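Local coordinates for beta-galacturonidase (PDB 6NCW), which hydrolyses beta-galacturonides as a member of glycoside hydrolase family 2, and may also have beta-glucuronidase activity, at residues A[307-312]-A[506-511]; A[327-332]-A[369-374]; A[483-488]-A[541-546]; A[363-368]-A[402-407]. All coordinates share one frame; numbering follows the deposited sequence.

Interactions 1, 2 and 4 follow one another round the barrel of the family 2 TIM barrel domain, and interaction 3 joins helices outside it. Interactions 1 and 2, whose centres are about 10 Å apart, meet where strands 307-309 and 329-333 lie side by side; inside the barrel, Y508 OH and Y371 OH stand 2.8 Å apart, a probable hydrogen bond. Interaction 4, centred about 8 Å from the centre of interaction 2, is tied to it by R404. Interaction 3 lies about 18 Å from interaction 1, centre to centre, and is linked to it through helix 484-500, which leads into strand 504-509. H312 of interaction 1 binds galacturonate, and here its side chain lies about 3 Å from a glycerol.

Interaction 1. Residues A[307-312]-A[506-511]; sequences SIRTVH and GVYIWQ
Within the barrel of the TIM barrel domain, R309 and Y508 meet from two strands that are not neighbours: strand 268-276 pairs with both 307-309 and 504-509. The CB of R309 sits over the centre of one face of the Y508 ring, 3.7 Å from its centroid, in a CH-pi contact. Beyond CB the arginine chain runs extended, and its guanidinium leaves the tyrosine for N377, E333 and E465. At the ring edge, Y508 OH lies 2.7 Å from S307 OG, which also bonds to L329 O. As in other (beta/alpha)8 glycosidases, the C-terminal ends of the strands carry the sugar site, and here both segments turn there through non-proline cis peptides, V311-H312 and W510-Q511. With CG anti to the backbone N (chi1 -180°), W510 carries its six-membered ring across to the opposing segment. V311 CG1 touches W510 CZ3 at the indole edge, 3.6 Å away. H312 NE2 comes equally near CZ3 (3.6 Å), and the two rings are almost parallel, 11° apart, but slid so far that they barely overlap, with centroids 5.5 Å apart. H312, a galacturonate-binding residue, is held by E333 at ND1 and bonds to a glycerol through NE2, while W510 NE1 is taken by N530, another residue of that site.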
loop_
_atom_site.group_PDB
_atom_site.type_symbol
_atom_site.label_atom_id
_atom_site.label_comp_id
_atom_site.label_asym_id
_atom_site.label_seq_id
_atom_site.Cartn_x
_atom_site.Cartn_y
_atom_site.Cartn_z
ATOM N N SER A 307 11.801 -7.097 28.319
ATOM C CA SER A 307 10.669 -6.828 29.191
ATOM C C SER A 307 9.459 -6.355 28.389
ATOM O O SER A 307 9.590 -5.753 27.317
ATOM C CB SER A 307 11.058 -5.806 30.259
ATOM O OG SER A 307 10.022 -5.650 31.209
ATOM N N ILE A 308 8.277 -6.654 28.919
ATOM C CA ILE A 308 7.010 -6.227 28.342
ATOM C C ILE A 308 6.166 -5.580 29.435
ATOM O O ILE A 308 6.212 -5.986 30.600
ATOM C CB ILE A 308 6.254 -7.403 27.692
ATOM C CG1 ILE A 308 6.954 -7.816 26.411
ATOM C CG2 ILE A 308 4.796 -7.048 27.424
ATOM C CD1 ILE A 308 6.489 -9.128 25.899
ATOM N N ARG A 309 5.412 -4.559 29.050
ATOM C CA ARG A 309 4.478 -3.852 29.905
ATOM C C ARG A 309 3.080 -4.082 29.338
ATOM O O ARG A 309 2.835 -3.809 28.155
ATOM C CB ARG A 309 4.842 -2.357 29.947
ATOM C CG ARG A 309 3.811 -1.499 30.620
ATOM C CD ARG A 309 4.222 -0.050 30.853
ATOM N NE ARG A 309 3.030 0.597 31.397
ATOM C CZ ARG A 309 2.424 1.661 30.880
ATOM N NH1 ARG A 309 2.947 2.302 29.834
ATOM N NH2 ARG A 309 1.301 2.101 31.441
ATOM N N THR A 310 2.168 -4.587 30.175
ATOM C CA THR A 310 0.819 -4.997 29.754
ATOM C C THR A 310 -0.134 -3.790 29.690
ATOM O O THR A 310 -1.065 -3.635 30.487
ATOM C CB THR A 310 0.274 -6.057 30.714
ATOM O OG1 THR A 310 0.075 -5.478 32.010
ATOM C CG2 THR A 310 1.234 -7.231 30.880
ATOM N N VAL A 311 0.077 -2.928 28.692
ATOM C CA VAL A 311 -0.845 -1.803 28.501
ATOM C C VAL A 311 -2.203 -2.308 28.015
ATOM O O VAL A 311 -2.276 -3.105 27.072
ATOM C CB VAL A 311 -0.261 -0.789 27.507
ATOM C CG1 VAL A 311 0.998 -0.138 28.099
ATOM C CG2 VAL A 311 0.052 -1.463 26.135
ATOM N N HIS A 312 -3.296 -1.867 28.659
ATOM C CA HIS A 312 -3.350 -1.250 30.001
ATOM C C HIS A 312 -4.312 -2.095 30.848
ATOM O O HIS A 312 -5.360 -1.616 31.298
ATOM C CB HIS A 312 -3.848 0.192 29.960
ATOM C CG HIS A 312 -2.956 1.118 29.189
ATOM N ND1 HIS A 312 -1.704 1.481 29.631
ATOM C CD2 HIS A 312 -3.134 1.754 28.007
ATOM C CE1 HIS A 312 -1.153 2.315 28.761
ATOM N NE2 HIS A 312 -2.002 2.500 27.769
ATOM N N GLY A 506 15.562 2.447 32.664
ATOM C CA GLY A 506 15.264 1.957 31.332
ATOM C C GLY A 506 13.948 2.516 30.817
ATOM O O GLY A 506 13.461 3.536 31.303
ATOM N N VAL A 507 13.376 1.806 29.837
ATOM C CA VAL A 507 12.337 2.359 28.968
ATOM C C VAL A 507 11.432 1.237 28.466
ATOM O O VAL A 507 11.890 0.115 28.213
ATOM C CB VAL A 507 12.969 3.119 27.770
ATOM C CG1 VAL A 507 13.909 2.200 26.988
ATOM C CG2 VAL A 507 11.883 3.637 26.821
ATOM N N TYR A 508 10.133 1.547 28.309
ATOM C CA TYR A 508 9.221 0.761 27.479
ATOM C C TYR A 508 8.824 1.606 26.284
ATOM O O TYR A 508 8.211 2.669 26.439
ATOM C CB TYR A 508 7.961 0.303 28.221
ATOM C CG TYR A 508 8.215 -0.692 29.306
ATOM C CD1 TYR A 508 8.317 -0.282 30.635
ATOM C CD2 TYR A 508 8.360 -2.050 29.018
ATOM C CE1 TYR A 508 8.570 -1.193 31.652
ATOM C CE2 TYR A 508 8.600 -2.970 30.029
ATOM C CZ TYR A 508 8.717 -2.533 31.344
ATOM O OH TYR A 508 8.963 -3.433 32.358
ATOM N N ILE A 509 9.179 1.127 25.096
ATOM C CA ILE A 509 8.727 1.763 23.869
ATOM C C ILE A 509 7.211 1.657 23.750
ATOM O O ILE A 509 6.617 0.585 23.951
ATOM C CB ILE A 509 9.433 1.126 22.662
ATOM C CG1 ILE A 509 10.919 1.530 22.671
ATOM C CG2 ILE A 509 8.790 1.600 21.364
ATOM C CD1 ILE A 509 11.805 0.676 21.825
ATOM N N TRP A 510 6.577 2.773 23.415
ATOM C CA TRP A 510 5.193 2.765 22.971
ATOM C C TRP A 510 5.230 2.772 21.449
ATOM O O TRP A 510 5.594 3.790 20.853
ATOM C CB TRP A 510 4.405 3.972 23.496
ATOM C CG TRP A 510 2.996 3.878 22.999
ATOM C CD1 TRP A 510 2.522 4.289 21.781
ATOM C CD2 TRP A 510 1.889 3.219 23.661
ATOM N NE1 TRP A 510 1.186 3.960 21.658
ATOM C CE2 TRP A 510 0.777 3.302 22.796
ATOM C CE3 TRP A 510 1.737 2.584 24.906
ATOM C CZ2 TRP A 510 -0.481 2.783 23.136
ATOM C CZ3 TRP A 510 0.487 2.070 25.247
ATOM C CH2 TRP A 510 -0.607 2.172 24.354
ATOM N N GLN A 511 4.861 1.653 20.803
ATOM C CA GLN A 511 4.460 0.403 21.415
ATOM C C GLN A 511 4.879 -0.707 20.457
ATOM O O GLN A 511 5.453 -0.440 19.423
ATOM C CB GLN A 511 2.941 0.357 21.703
ATOM C CG GLN A 511 2.062 0.430 20.455
ATOM C CD GLN A 511 0.578 0.181 20.744
ATOM O OE1 GLN A 511 0.213 -0.693 21.570
ATOM N NE2 GLN A 511 -0.290 0.957 20.073
#

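Interaction 2. Residues A[327-332]-A[369-374]; sequences GILVWE and SIYIWG
V330 and E332 supply the backbone bonds that join strand 329-333 to strand 370-374. V330 N donates to S369 O at 2.8 Å, and Y371 N donates to V330 O at 3.0 Å. Further on, G374 N reaches E332 O at 2.8 Å. V330 pairs with I370 but E332 with W373, leaving one extra residue in the second strand, a beta bulge around Y371. On one side of the sheet, I372 CG2 packs 3.6 Å from W331 CB; on the other, V330 CG1 and I370 CG1 meet at 4.1 Å. The E332 carboxylate, nearly coplanar with the W373 indole, puts OE2 at its edge, 3.5 Å from W373 CZ3. Outside this shell N315 N bonds to E332 OE1, D401 takes W373 NE1 and E333 takes W331 NE1. Parallel pairing with helix 349-364 between the strands is the beta-alpha-beta crossover of a TIM barrel.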
loop_
_atom_site.group_PDB
_atom_site.type_symbol
_atom_site.label_atom_id
_atom_site.label_comp_id
_atom_site.label_asym_id
_atom_site.label_seq_id
_atom_site.Cartn_x
_atom_site.Cartn_y
_atom_site.Cartn_z
ATOM N N GLY A 327 12.093 -15.971 30.385
ATOM C CA GLY A 327 12.891 -15.008 31.119
ATOM C C GLY A 327 12.588 -13.572 30.773
ATOM O O GLY A 327 13.473 -12.721 30.862
ATOM N N ILE A 328 11.359 -13.279 30.365
ATOM C CA ILE A 328 10.956 -11.930 29.981
ATOM C C ILE A 328 10.310 -11.269 31.194
ATOM O O ILE A 328 9.390 -11.832 31.786
ATOM C CB ILE A 328 9.999 -11.973 28.773
ATOM C CG1 ILE A 328 10.733 -12.539 27.546
ATOM C CG2 ILE A 328 9.433 -10.587 28.470
ATOM C CD1 ILE A 328 9.838 -12.900 26.376
ATOM N N LEU A 329 10.800 -10.089 31.578
ATOM C CA LEU A 329 10.258 -9.379 32.730
ATOM C C LEU A 329 8.961 -8.663 32.369
ATOM O O LEU A 329 8.821 -8.102 31.280
ATOM C CB LEU A 329 11.286 -8.377 33.261
ATOM C CG LEU A 329 12.598 -9.033 33.721
ATOM C CD1 LEU A 329 13.715 -8.013 33.811
ATOM C CD2 LEU A 329 12.375 -9.738 35.059
ATOM N N VAL A 330 8.008 -8.674 33.292
ATOM C CA VAL A 330 6.675 -8.157 33.042
ATOM C C VAL A 330 6.349 -7.081 34.072
ATOM O O VAL A 330 6.482 -7.294 35.280
ATOM C CB VAL A 330 5.616 -9.279 33.054
ATOM C CG1 VAL A 330 4.216 -8.689 32.930
ATOM C CG2 VAL A 330 5.863 -10.235 31.905
ATOM N N TRP A 331 5.958 -5.918 33.577
ATOM C CA TRP A 331 5.168 -4.948 34.319
ATOM C C TRP A 331 3.706 -5.261 34.013
ATOM O O TRP A 331 3.294 -5.188 32.852
ATOM C CB TRP A 331 5.560 -3.530 33.873
ATOM C CG TRP A 331 4.623 -2.385 34.222
ATOM C CD1 TRP A 331 3.264 -2.325 34.015
ATOM C CD2 TRP A 331 4.996 -1.117 34.765
ATOM N NE1 TRP A 331 2.773 -1.108 34.431
ATOM C CE2 TRP A 331 3.814 -0.352 34.901
ATOM C CE3 TRP A 331 6.216 -0.544 35.146
ATOM C CZ2 TRP A 331 3.820 0.953 35.402
ATOM C CZ3 TRP A 331 6.209 0.750 35.670
ATOM C CH2 TRP A 331 5.022 1.487 35.771
ATOM N N GLU A 332 2.928 -5.649 35.028
ATOM C CA GLU A 332 1.498 -5.849 34.844
ATOM C C GLU A 332 0.740 -4.775 35.615
ATOM O O GLU A 332 1.111 -4.436 36.741
ATOM C CB GLU A 332 1.051 -7.254 35.278
ATOM C CG GLU A 332 -0.424 -7.518 34.982
ATOM C CD GLU A 332 -0.856 -8.990 35.073
ATOM O OE1 GLU A 332 -1.268 -9.556 34.030
ATOM O OE2 GLU A 332 -0.810 -9.581 36.180
ATOM N N SER A 369 7.937 -13.833 36.250
ATOM C CA SER A 369 8.202 -12.760 35.290
ATOM C C SER A 369 7.698 -11.419 35.797
ATOM O O SER A 369 8.307 -10.375 35.520
ATOM C CB SER A 369 7.559 -13.081 33.942
ATOM O OG SER A 369 6.152 -13.205 34.084
ATOM N N ILE A 370 6.595 -11.420 36.539
ATOM C CA ILE A 370 6.011 -10.172 37.015
ATOM C C ILE A 370 6.919 -9.616 38.102
ATOM O O ILE A 370 7.029 -10.209 39.177
ATOM C CB ILE A 370 4.597 -10.378 37.543
ATOM C CG1 ILE A 370 3.658 -10.855 36.423
ATOM C CG2 ILE A 370 4.093 -9.069 38.118
ATOM C CD1 ILE A 370 2.339 -11.375 36.970
ATOM N N TYR A 371 7.573 -8.483 37.835
ATOM C CA TYR A 371 8.454 -7.897 38.831
ATOM C C TYR A 371 7.900 -6.620 39.446
ATOM O O TYR A 371 8.446 -6.153 40.458
ATOM C CB TYR A 371 9.843 -7.626 38.224
ATOM C CG TYR A 371 9.874 -6.415 37.325
ATOM C CD1 TYR A 371 9.431 -6.488 36.000
ATOM C CD2 TYR A 371 10.330 -5.191 37.806
ATOM C CE1 TYR A 371 9.463 -5.382 35.184
ATOM C CE2 TYR A 371 10.354 -4.079 37.008
ATOM C CZ TYR A 371 9.921 -4.177 35.702
ATOM O OH TYR A 371 9.941 -3.055 34.942
ATOM N N ILE A 372 6.806 -6.074 38.913
ATOM C CA ILE A 372 6.262 -4.817 39.410
ATOM C C ILE A 372 4.771 -4.770 39.105
ATOM O O ILE A 372 4.319 -5.273 38.071
ATOM C CB ILE A 372 7.018 -3.622 38.786
ATOM C CG1 ILE A 372 6.577 -2.308 39.412
ATOM C CG2 ILE A 372 6.825 -3.612 37.274
ATOM C CD1 ILE A 372 7.453 -1.145 39.025
ATOM N N TRP A 373 4.001 -4.178 40.019
ATOM C CA TRP A 373 2.582 -3.918 39.794
ATOM C C TRP A 373 2.372 -2.453 39.427
ATOM O O TRP A 373 2.852 -1.562 40.132
ATOM C CB TRP A 373 1.740 -4.247 41.032
ATOM C CG TRP A 373 1.798 -5.687 41.518
ATOM C CD1 TRP A 373 2.275 -6.125 42.726
ATOM C CD2 TRP A 373 1.332 -6.853 40.831
ATOM N NE1 TRP A 373 2.143 -7.488 42.829
ATOM C CE2 TRP A 373 1.570 -7.962 41.677
ATOM C CE3 TRP A 373 0.750 -7.074 39.576
ATOM C CZ2 TRP A 373 1.248 -9.275 41.303
ATOM C CZ3 TRP A 373 0.427 -8.375 39.207
ATOM C CH2 TRP A 373 0.674 -9.456 40.069
ATOM N N GLY A 374 1.595 -2.205 38.377
ATOM C CA GLY A 374 1.256 -0.846 38.009
ATOM C C GLY A 374 -0.204 -0.539 38.243
ATOM O O GLY A 374 -1.039 -1.446 38.274
#

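Interaction 3. Residues A[483-488]-A[541-546]; sequences SEEYQV and PKLAYE
E484 and L543 share the one direct hydrogen bond of this contact: L543 N donates to E484 OE1 at 2.8 Å, meeting the oxygen nearly along its C-O bond. The glutamate chain, extended beyond CG, spans the gap, and its other oxygen, OE2, is held by G473 N and by R475 of a second subunit in a salt bridge. A buried charge so paired would be expected to stay ionised. One water adds a bridge, donating to E484 O (2.8 Å) and Q487 OE1 (2.7 Å) and accepting from A544 N (2.8 Å). These polar links join the first turns of two outer helices of the TIM barrel, 484-500 and 544-553, the first leading into strand 504-509 and the second following that strand in the chain. S483 is the N-cap of the first, its OG accepting from Y486 N. Apolar packing lies alongside: V488 CG2 rests 3.5 Å from L543 CB, while L543 CD1 approaches E484 CB at 3.7 Å. Polar atoms rest on carbon as well. Q487 OE1 lies against A544 CB (3.4 Å), and Q487 NE2 is bound by A468 O and G533 O. The K542 and Q487 side chains cross at about a right angle, K542 CD 3.5 Å from Q487 OE1, and K542 NZ goes on to a salt bridge with D514.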
loop_
_atom_site.group_PDB
_atom_site.type_symbol
_atom_site.label_atom_id
_atom_site.label_comp_id
_atom_site.label_asym_id
_atom_site.label_seq_id
_atom_site.Cartn_x
_atom_site.Cartn_y
_atom_site.Cartn_z
ATOM N N SER A 483 5.464 9.448 8.382
ATOM C CA SER A 483 6.312 8.618 7.537
ATOM C C SER A 483 7.191 7.701 8.385
ATOM O O SER A 483 7.549 8.015 9.524
ATOM C CB SER A 483 7.208 9.468 6.619
ATOM O OG SER A 483 8.246 10.131 7.340
ATOM N N GLU A 484 7.551 6.558 7.800
ATOM C CA GLU A 484 8.440 5.627 8.474
ATOM C C GLU A 484 9.822 6.224 8.690
ATOM O O GLU A 484 10.479 5.905 9.687
ATOM C CB GLU A 484 8.542 4.325 7.668
ATOM C CG GLU A 484 7.263 3.480 7.682
ATOM C CD GLU A 484 7.464 2.105 7.060
ATOM O OE1 GLU A 484 8.264 1.319 7.623
ATOM O OE2 GLU A 484 6.828 1.817 6.006
ATOM N N GLU A 485 10.298 7.056 7.757
ATOM C CA GLU A 485 11.599 7.700 7.946
ATOM C C GLU A 485 11.598 8.584 9.175
ATOM O O GLU A 485 12.536 8.550 9.975
ATOM C CB GLU A 485 11.979 8.521 6.723
ATOM C CG GLU A 485 12.230 7.678 5.510
ATOM C CD GLU A 485 11.008 7.617 4.591
ATOM O OE1 GLU A 485 9.889 7.980 5.034
ATOM O OE2 GLU A 485 11.182 7.203 3.426
ATOM N N TYR A 486 10.554 9.391 9.354
ATOM C CA TYR A 486 10.555 10.223 10.545
ATOM C C TYR A 486 10.554 9.363 11.802
ATOM O O TYR A 486 11.208 9.703 12.792
ATOM C CB TYR A 486 9.371 11.183 10.572
ATOM C CG TYR A 486 9.473 12.073 11.787
ATOM C CD1 TYR A 486 8.835 11.741 12.982
ATOM C CD2 TYR A 486 10.276 13.207 11.763
ATOM C CE1 TYR A 486 8.953 12.549 14.115
ATOM C CE2 TYR A 486 10.394 14.017 12.872
ATOM C CZ TYR A 486 9.730 13.685 14.052
ATOM O OH TYR A 486 9.873 14.494 15.161
ATOM N N GLN A 487 9.807 8.252 11.793
ATOM C CA GLN A 487 9.753 7.423 12.989
ATOM C C GLN A 487 11.131 6.863 13.317
ATOM O O GLN A 487 11.477 6.696 14.491
ATOM C CB GLN A 487 8.751 6.281 12.828
ATOM C CG GLN A 487 8.613 5.444 14.101
ATOM C CD GLN A 487 7.826 4.153 13.898
ATOM O OE1 GLN A 487 8.071 3.393 12.938
ATOM N NE2 GLN A 487 6.879 3.892 14.797
ATOM N N VAL A 488 11.918 6.546 12.284
ATOM C CA VAL A 488 13.291 6.094 12.485
ATOM C C VAL A 488 14.074 7.138 13.273
ATOM O O VAL A 488 14.715 6.823 14.282
ATOM C CB VAL A 488 13.963 5.807 11.128
ATOM C CG1 VAL A 488 15.509 5.746 11.291
ATOM C CG2 VAL A 488 13.422 4.528 10.527
ATOM N N PRO A 541 7.570 -5.512 10.010
ATOM C CA PRO A 541 8.496 -4.542 10.629
ATOM C C PRO A 541 8.544 -3.233 9.849
ATOM O O PRO A 541 8.733 -3.228 8.633
ATOM C CB PRO A 541 9.851 -5.267 10.615
ATOM C CG PRO A 541 9.687 -6.436 9.678
ATOM C CD PRO A 541 8.222 -6.774 9.619
ATOM N N LYS A 542 8.324 -2.121 10.553
ATOM C CA LYS A 542 8.515 -0.797 9.980
ATOM C C LYS A 542 10.014 -0.492 9.914
ATOM O O LYS A 542 10.835 -1.250 10.432
ATOM C CB LYS A 542 7.783 0.256 10.814
ATOM C CG LYS A 542 6.271 0.092 10.850
ATOM C CD LYS A 542 5.609 1.167 11.693
ATOM C CE LYS A 542 4.178 0.742 12.059
ATOM N NZ LYS A 542 3.556 1.672 13.005
ATOM N N LEU A 543 10.384 0.617 9.258
ATOM C CA LEU A 543 11.809 0.929 9.144
ATOM C C LEU A 543 12.456 1.072 10.522
ATOM O O LEU A 543 13.559 0.564 10.750
ATOM C CB LEU A 543 12.033 2.198 8.311
ATOM C CG LEU A 543 11.616 2.221 6.830
ATOM C CD1 LEU A 543 11.868 3.594 6.220
ATOM C CD2 LEU A 543 12.393 1.167 6.046
ATOM N N ALA A 544 11.762 1.725 11.465
ATOM C CA ALA A 544 12.277 1.907 12.819
ATOM C C ALA A 544 12.596 0.594 13.529
ATOM O O ALA A 544 13.247 0.620 14.571
ATOM C CB ALA A 544 11.276 2.698 13.664
ATOM N N TYR A 545 12.162 -0.547 13.002
ATOM C CA TYR A 545 12.456 -1.815 13.655
ATOM C C TYR A 545 13.962 -2.028 13.773
ATOM O O TYR A 545 14.455 -2.487 14.813
ATOM C CB TYR A 545 11.776 -2.936 12.872
ATOM C CG TYR A 545 11.889 -4.357 13.386
ATOM C CD1 TYR A 545 13.076 -5.080 13.263
ATOM C CD2 TYR A 545 10.767 -5.018 13.883
ATOM C CE1 TYR A 545 13.158 -6.387 13.673
ATOM C CE2 TYR A 545 10.836 -6.324 14.289
ATOM C CZ TYR A 545 12.026 -7.003 14.191
ATOM O OH TYR A 545 12.070 -8.305 14.602
ATOM N N GLU A 546 14.713 -1.648 12.737
ATOM C CA GLU A 546 16.160 -1.858 12.764
ATOM C C GLU A 546 16.857 -0.881 13.707
ATOM O O GLU A 546 17.918 -1.201 14.248
ATOM C CB GLU A 546 16.737 -1.750 11.353
ATOM C CG GLU A 546 16.276 -2.872 10.424
ATOM C CD GLU A 546 16.643 -4.258 10.965
ATOM O OE1 GLU A 546 15.766 -5.163 10.994
ATOM O OE2 GLU A 546 17.809 -4.432 11.386
HETATM O O HOH W 1 9.623 3.414 10.770
#

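Interaction 4. Residues A[363-368]-A[402-407]; sequences AHYNHP and PYRPRS
Y365, in the connection from helix 349-364 to strand 370-374, meets R404 at the heart of this contact. There the chain makes a type I beta turn from H364 to H367, closed by H367 N bonding to H364 O at 3.1 Å, and presents the oxygens of Y365 and H367 to the arginine. Y365 O takes two bonds, from NH1 and NH2 of R404, each 3.0 Å long. Both nitrogens come from the same face of the carbonyl plane, NH1 tilted only 22° from it and NH2 50° above, while the oxygen stays within the guanidinium plane. With CG anti to the backbone N (chi1 -172°), Y365 sends its OH, bonded to T158, to the edge of the Y403 ring, 3.7 Å from Y403 CD1. H367 O accepts the other bond of R404 NH2, 2.8 Å but weak because it is bent. The extended arginine chain thus reaches this connection from the loop before strand 406-410. With R404 NE on I370 O at 2.7 Å and NH1 also on D401, every guanidinium nitrogen has a partner, which fixes the rotation of the group; the carboxylate of D401 would probably balance the buried charge that neutral carbonyls alone cannot.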
loop_
_atom_site.group_PDB
_atom_site.type_symbol
_atom_site.label_atom_id
_atom_site.label_comp_id
_atom_site.label_asym_id
_atom_site.label_seq_id
_atom_site.Cartn_x
_atom_site.Cartn_y
_atom_site.Cartn_z
ATOM N N ALA A 363 -4.713 -14.167 41.159
ATOM C CA ALA A 363 -4.519 -15.148 40.098
ATOM C C ALA A 363 -3.060 -15.248 39.665
ATOM O O ALA A 363 -2.583 -16.346 39.356
ATOM C CB ALA A 363 -5.405 -14.790 38.901
ATOM N N HIS A 364 -2.338 -14.123 39.657
ATOM C CA HIS A 364 -1.026 -14.000 39.023
ATOM C C HIS A 364 0.125 -13.962 40.012
ATOM O O HIS A 364 1.276 -13.803 39.592
ATOM C CB HIS A 364 -0.969 -12.730 38.157
ATOM C CG HIS A 364 -1.940 -12.734 37.018
ATOM N ND1 HIS A 364 -2.080 -11.670 36.153
ATOM C CD2 HIS A 364 -2.825 -13.678 36.604
ATOM C CE1 HIS A 364 -3.007 -11.956 35.253
ATOM N NE2 HIS A 364 -3.476 -13.169 35.503
ATOM N N TYR A 365 -0.152 -14.138 41.308
ATOM C CA TYR A 365 0.862 -13.961 42.352
ATOM C C TYR A 365 2.154 -14.712 42.055
ATOM O O TYR A 365 3.248 -14.238 42.389
ATOM C CB TYR A 365 0.303 -14.432 43.700
ATOM C CG TYR A 365 1.216 -14.096 44.854
ATOM C CD1 TYR A 365 1.046 -12.912 45.581
ATOM C CD2 TYR A 365 2.269 -14.935 45.197
ATOM C CE1 TYR A 365 1.899 -12.588 46.640
ATOM C CE2 TYR A 365 3.125 -14.623 46.242
ATOM C CZ TYR A 365 2.938 -13.450 46.965
ATOM O OH TYR A 365 3.797 -13.149 48.008
ATOM N N ASN A 366 2.049 -15.900 41.464
ATOM C CA ASN A 366 3.190 -16.801 41.399
ATOM C C ASN A 366 4.114 -16.565 40.216
ATOM O O ASN A 366 5.172 -17.199 40.166
ATOM C CB ASN A 366 2.711 -18.260 41.358
ATOM C CG ASN A 366 2.064 -18.692 42.662
ATOM O OD1 ASN A 366 2.543 -18.343 43.736
ATOM N ND2 ASN A 366 0.965 -19.434 42.571
ATOM N N HIS A 367 3.736 -15.721 39.257
ATOM C CA HIS A 367 4.512 -15.595 38.018
ATOM C C HIS A 367 5.846 -14.924 38.293
ATOM O O HIS A 367 5.865 -13.738 38.643
ATOM C CB HIS A 367 3.729 -14.806 36.955
ATOM C CG HIS A 367 2.615 -15.589 36.327
ATOM N ND1 HIS A 367 2.822 -16.495 35.305
ATOM C CD2 HIS A 367 1.290 -15.625 36.596
ATOM C CE1 HIS A 367 1.670 -17.054 34.974
ATOM N NE2 HIS A 367 0.725 -16.542 35.742
ATOM N N PRO A 368 6.973 -15.625 38.177
ATOM C CA PRO A 368 8.262 -14.956 38.410
ATOM C C PRO A 368 8.532 -13.816 37.445
ATOM O O PRO A 368 9.304 -12.906 37.779
ATOM C CB PRO A 368 9.277 -16.092 38.236
ATOM C CG PRO A 368 8.568 -17.062 37.290
ATOM C CD PRO A 368 7.141 -17.025 37.747
ATOM N N PRO A 402 2.973 -7.913 49.624
ATOM C CA PRO A 402 3.822 -6.933 50.308
ATOM C C PRO A 402 5.249 -6.851 49.784
ATOM O O PRO A 402 6.017 -6.019 50.280
ATOM C CB PRO A 402 3.790 -7.419 51.766
ATOM C CG PRO A 402 3.521 -8.883 51.677
ATOM C CD PRO A 402 2.634 -9.069 50.481
ATOM N N TYR A 403 5.629 -7.639 48.779
ATOM C CA TYR A 403 7.028 -7.762 48.391
ATOM C C TYR A 403 7.381 -7.088 47.067
ATOM O O TYR A 403 8.405 -6.395 46.995
ATOM C CB TYR A 403 7.411 -9.248 48.356
ATOM C CG TYR A 403 7.088 -9.928 49.678
ATOM C CD1 TYR A 403 6.085 -10.891 49.775
ATOM C CD2 TYR A 403 7.755 -9.561 50.842
ATOM C CE1 TYR A 403 5.783 -11.492 51.001
ATOM C CE2 TYR A 403 7.460 -10.151 52.066
ATOM C CZ TYR A 403 6.479 -11.110 52.146
ATOM O OH TYR A 403 6.200 -11.683 53.376
ATOM N N ARG A 404 6.563 -7.230 46.020
ATOM C CA ARG A 404 6.894 -6.613 44.741
ATOM C C ARG A 404 6.775 -5.090 44.802
ATOM O O ARG A 404 5.892 -4.547 45.473
ATOM C CB ARG A 404 5.983 -7.125 43.632
ATOM C CG ARG A 404 6.276 -8.516 43.107
ATOM C CD ARG A 404 5.202 -8.863 42.101
ATOM N NE ARG A 404 5.409 -10.103 41.371
ATOM C CZ ARG A 404 4.817 -11.257 41.676
ATOM N NH1 ARG A 404 3.995 -11.328 42.722
ATOM N NH2 ARG A 404 5.036 -12.332 40.923
ATOM N N PRO A 405 7.630 -4.378 44.079
ATOM C CA PRO A 405 7.476 -2.922 43.975
ATOM C C PRO A 405 6.218 -2.544 43.201
ATOM O O PRO A 405 5.638 -3.345 42.464
ATOM C CB PRO A 405 8.740 -2.484 43.225
ATOM C CG PRO A 405 9.149 -3.670 42.455
ATOM C CD PRO A 405 8.785 -4.868 43.312
ATOM N N ARG A 406 5.792 -1.299 43.391
ATOM C CA ARG A 406 4.611 -0.756 42.733
ATOM C C ARG A 406 4.962 0.548 42.038
ATOM O O ARG A 406 5.928 1.227 42.404
ATOM C CB ARG A 406 3.476 -0.488 43.726
ATOM C CG ARG A 406 3.187 -1.647 44.668
ATOM C CD ARG A 406 2.464 -1.151 45.938
ATOM N NE ARG A 406 3.378 -0.422 46.810
ATOM C CZ ARG A 406 3.025 0.171 47.943
ATOM N NH1 ARG A 406 1.769 0.120 48.365
ATOM N NH2 ARG A 406 3.933 0.809 48.660
ATOM N N SER A 407 4.140 0.913 41.047
ATOM C CA SER A 407 4.344 2.144 40.290
ATOM C C SER A 407 3.053 2.502 39.554
ATOM O O SER A 407 2.032 1.821 39.672
ATOM C CB SER A 407 5.513 2.000 39.312
ATOM O OG SER A 407 5.967 3.265 38.850
#